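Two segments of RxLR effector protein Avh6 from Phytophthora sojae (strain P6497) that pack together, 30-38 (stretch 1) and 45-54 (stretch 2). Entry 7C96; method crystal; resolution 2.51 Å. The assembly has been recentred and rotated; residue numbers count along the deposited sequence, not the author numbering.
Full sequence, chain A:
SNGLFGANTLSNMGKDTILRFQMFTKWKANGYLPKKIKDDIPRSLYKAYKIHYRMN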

# COMPACT_ATOMS: atom_id res chain seq x y z
N ASN A 30 4.34 12.83 -10.31
CA ASN A 30 5.36 13.70 -10.87
C ASN A 30 6.61 12.93 -11.28
O ASN A 30 7.69 13.52 -11.39
CB ASN A 30 5.71 14.81 -9.88
CG ASN A 30 4.48 15.45 -9.26
OD1 ASN A 30 3.34 15.13 -9.62
ND2 ASN A 30 4.69 16.37 -8.32
N GLY A 31 6.46 11.62 -11.50
CA GLY A 31 7.48 10.73 -12.04
C GLY A 31 8.88 10.98 -11.51
O GLY A 31 9.78 11.30 -12.29
N TYR A 32 9.00 10.96 -10.17
CA TYR A 32 10.27 11.29 -9.48
C TYR A 32 11.28 10.16 -9.55
O TYR A 32 12.42 10.42 -9.15
CB TYR A 32 10.01 11.66 -8.02
CG TYR A 32 9.72 13.12 -7.78
CD1 TYR A 32 10.71 14.08 -7.88
CD2 TYR A 32 8.45 13.55 -7.45
CE1 TYR A 32 10.45 15.42 -7.66
CE2 TYR A 32 8.17 14.88 -7.22
CZ TYR A 32 9.17 15.82 -7.33
OH TYR A 32 8.88 17.14 -7.11
N LEU A 33 10.85 8.94 -9.90
CA LEU A 33 11.67 7.71 -10.10
C LEU A 33 12.32 7.13 -8.84
O LEU A 33 12.28 7.73 -7.76
CB LEU A 33 12.74 7.95 -11.17
CG LEU A 33 12.24 8.09 -12.60
CD1 LEU A 33 13.39 8.42 -13.54
CD2 LEU A 33 11.53 6.83 -13.06
N PRO A 34 12.86 5.90 -8.90
CA PRO A 34 13.60 5.34 -7.76
C PRO A 34 14.91 6.10 -7.50
O PRO A 34 15.07 6.69 -6.43
CB PRO A 34 13.87 3.88 -8.16
CG PRO A 34 13.14 3.65 -9.44
CD PRO A 34 12.75 4.95 -10.02
N LYS A 35 15.80 6.16 -8.48
CA LYS A 35 17.16 6.64 -8.23
C LYS A 35 17.31 8.16 -8.27
O LYS A 35 18.31 8.68 -7.77
CB LYS A 35 18.15 6.01 -9.22
CG LYS A 35 18.34 4.50 -9.06
CD LYS A 35 19.31 3.92 -10.09
CE LYS A 35 19.51 2.42 -9.90
NZ LYS A 35 20.43 1.82 -10.91
N LYS A 36 16.34 8.87 -8.83
CA LYS A 36 16.49 10.34 -8.93
C LYS A 36 16.30 11.01 -7.57
O LYS A 36 16.94 12.03 -7.31
CB LYS A 36 15.52 10.92 -9.96
CG LYS A 36 15.79 10.51 -11.40
CD LYS A 36 14.79 11.08 -12.38
CE LYS A 36 15.08 10.69 -13.81
NZ LYS A 36 14.07 11.24 -14.74
N ILE A 37 15.45 10.43 -6.73
CA ILE A 37 15.15 11.00 -5.42
C ILE A 37 15.91 10.31 -4.30
O ILE A 37 15.93 10.83 -3.16
CB ILE A 37 13.62 10.94 -5.16
CG1 ILE A 37 13.20 11.95 -4.09
CG2 ILE A 37 13.18 9.53 -4.80
CD1 ILE A 37 13.06 13.37 -4.61
N LYS A 38 16.54 9.16 -4.57
CA LYS A 38 17.38 8.50 -3.59
C LYS A 38 18.52 9.42 -3.17
O LYS A 38 18.98 10.26 -3.96
CB LYS A 38 17.94 7.20 -4.18
CG LYS A 38 18.96 6.48 -3.34
CD LYS A 38 19.65 5.40 -4.15
CE LYS A 38 20.35 4.39 -3.26
NZ LYS A 38 21.04 3.33 -4.04
N LEU A 45 12.63 4.72 3.87
CA LEU A 45 11.61 5.32 3.02
C LEU A 45 11.91 5.12 1.53
O LEU A 45 10.98 5.12 0.72
CB LEU A 45 11.52 6.80 3.37
CG LEU A 45 10.21 7.51 3.06
CD1 LEU A 45 9.18 7.16 4.09
CD2 LEU A 45 10.45 8.99 3.06
N TYR A 46 13.19 4.97 1.17
CA TYR A 46 13.56 4.69 -0.22
C TYR A 46 13.19 3.27 -0.62
O TYR A 46 12.53 3.04 -1.65
CB TYR A 46 15.06 4.92 -0.42
CG TYR A 46 15.62 4.46 -1.76
CD1 TYR A 46 15.19 5.04 -2.94
CD2 TYR A 46 16.58 3.45 -1.83
CE1 TYR A 46 15.70 4.62 -4.16
CE2 TYR A 46 17.08 3.02 -3.05
CZ TYR A 46 16.64 3.61 -4.21
OH TYR A 46 17.14 3.21 -5.44
N LYS A 47 13.61 2.29 0.19
CA LYS A 47 13.29 0.90 -0.11
C LYS A 47 11.79 0.71 -0.25
O LYS A 47 11.35 -0.10 -1.06
CB LYS A 47 13.87 -0.02 0.97
CG LYS A 47 15.21 -0.67 0.59
CD LYS A 47 15.81 -1.49 1.73
CE LYS A 47 16.53 -2.73 1.22
NZ LYS A 47 18.01 -2.55 1.04
N ALA A 48 11.00 1.49 0.50
CA ALA A 48 9.55 1.44 0.33
C ALA A 48 9.12 2.04 -1.01
O ALA A 48 8.35 1.42 -1.75
CB ALA A 48 8.87 2.14 1.51
N TYR A 49 9.61 3.24 -1.35
CA TYR A 49 9.18 3.88 -2.60
C TYR A 49 9.58 3.07 -3.83
O TYR A 49 8.86 3.09 -4.84
CB TYR A 49 9.75 5.29 -2.69
CG TYR A 49 9.20 6.08 -3.86
CD1 TYR A 49 7.85 6.40 -3.93
CD2 TYR A 49 10.02 6.48 -4.91
CE1 TYR A 49 7.33 7.11 -5.00
CE2 TYR A 49 9.52 7.19 -5.99
CZ TYR A 49 8.17 7.51 -6.02
OH TYR A 49 7.66 8.21 -7.08
N LYS A 50 10.73 2.40 -3.78
CA LYS A 50 11.14 1.44 -4.80
C LYS A 50 10.08 0.35 -5.03
O LYS A 50 9.84 -0.06 -6.17
CB LYS A 50 12.50 0.84 -4.38
CG LYS A 50 13.33 0.03 -5.39
CD LYS A 50 14.61 -0.54 -4.72
CE LYS A 50 14.93 -1.99 -5.11
NZ LYS A 50 16.00 -2.62 -4.25
N ILE A 51 9.40 -0.09 -3.97
CA ILE A 51 8.35 -1.09 -4.13
C ILE A 51 7.05 -0.43 -4.59
O ILE A 51 6.32 -0.98 -5.42
CB ILE A 51 8.16 -1.88 -2.82
CG1 ILE A 51 9.38 -2.78 -2.54
CG2 ILE A 51 6.90 -2.74 -2.86
CD1 ILE A 51 9.75 -3.70 -3.70
N HIS A 52 6.76 0.77 -4.09
CA HIS A 52 5.56 1.49 -4.51
C HIS A 52 5.60 1.84 -6.00
O HIS A 52 4.58 1.76 -6.69
CB HIS A 52 5.39 2.75 -3.66
CG HIS A 52 4.11 3.48 -3.94
ND1 HIS A 52 3.98 4.35 -5.00
CD2 HIS A 52 2.93 3.50 -3.28
CE1 HIS A 52 2.76 4.86 -5.00
NE2 HIS A 52 2.10 4.36 -3.96
N TYR A 53 6.77 2.26 -6.51
CA TYR A 53 6.88 2.56 -7.94
C TYR A 53 6.69 1.31 -8.78
O TYR A 53 6.04 1.35 -9.83
CB TYR A 53 8.24 3.19 -8.24
CG TYR A 53 8.23 4.22 -9.35
CD1 TYR A 53 7.98 5.56 -9.09
CD2 TYR A 53 8.55 3.86 -10.65
CE1 TYR A 53 8.01 6.51 -10.09
CE2 TYR A 53 8.57 4.80 -11.67
CZ TYR A 53 8.29 6.13 -11.39
OH TYR A 53 8.32 7.05 -12.41
N ARG A 54 7.24 0.19 -8.32
CA ARG A 54 7.19 -1.07 -9.10
C ARG A 54 5.77 -1.59 -9.28
O ARG A 54 5.47 -2.08 -10.36
CB ARG A 54 8.04 -2.13 -8.39
CG ARG A 54 7.73 -3.56 -8.81
CD ARG A 54 8.94 -4.46 -8.78
NE ARG A 54 9.44 -4.73 -7.45
CZ ARG A 54 9.57 -5.94 -6.92
NH1 ARG A 54 10.04 -6.09 -5.70
NH2 ARG A 54 9.21 -7.01 -7.62

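Residues 45-54 form one continuous helix, while residues 30-38 are mostly loop or turn, with a weakly bonded helix near 34-37. No hydrogen bond links the two stretches. The contact rests on three tyrosines, Tyr46, Tyr49 and Tyr53, whose CA-to-CB bonds all point toward stretch 1. Their spacing of three and four residues places them along one side of the helix. The two stretches run in opposite senses here: Lys38 lies nearest Tyr46 (CA to CA, 6.4 Å), and Pro34 lies nearest Lys50 (CA to CA, 5.5 Å).

Leu45 makes no contact with stretch 1, but its carbonyl accepts the helical bond from Tyr49 (N to O, 3.1 Å). Tyr46 has the largest area covered by stretch 1. Lys38 lays its aliphatic chain over one face of the ring, with Lys38 CG 3.8 Å from the Tyr46 ring centroid. This is a CH-pi contact, nearly along the ring normal. At the ring edge, Pro34 O approaches Tyr46 CE1 at 3.1 Å. The electron-rich carbonyl oxygen meets the slightly positive C-H edge of the ring; this is not counted as a hydrogen bond. The same Pro34 O also accepts a weak backbone bond from Lys38 N (3.4 Å).

Lys47 and Ala48 do not reach the other stretch. Tyr49 is buried. Leu33 O lies near its ring plane, 3.3 Å from Tyr49 CE2, in the same kind of edge contact. Ile37 adds an apolar contact, CG2 to Tyr49 CD2 at 4.4 Å. Although the Lys50 backbone is close to Pro34, the end of its side chain leads away.

Tyr53 closes the contact. Leu33 CA sits over its ring face, 4.2 Å from the Tyr53 ring centroid, in a second CH-pi contact. Pro34 CD lies over that ring too, 4.4 Å from Tyr53 CD2. Leu33 CD2 packs against Tyr53 CZ at 3.7 Å. Gly31 CA lies 3.8 Å from Tyr53 OH.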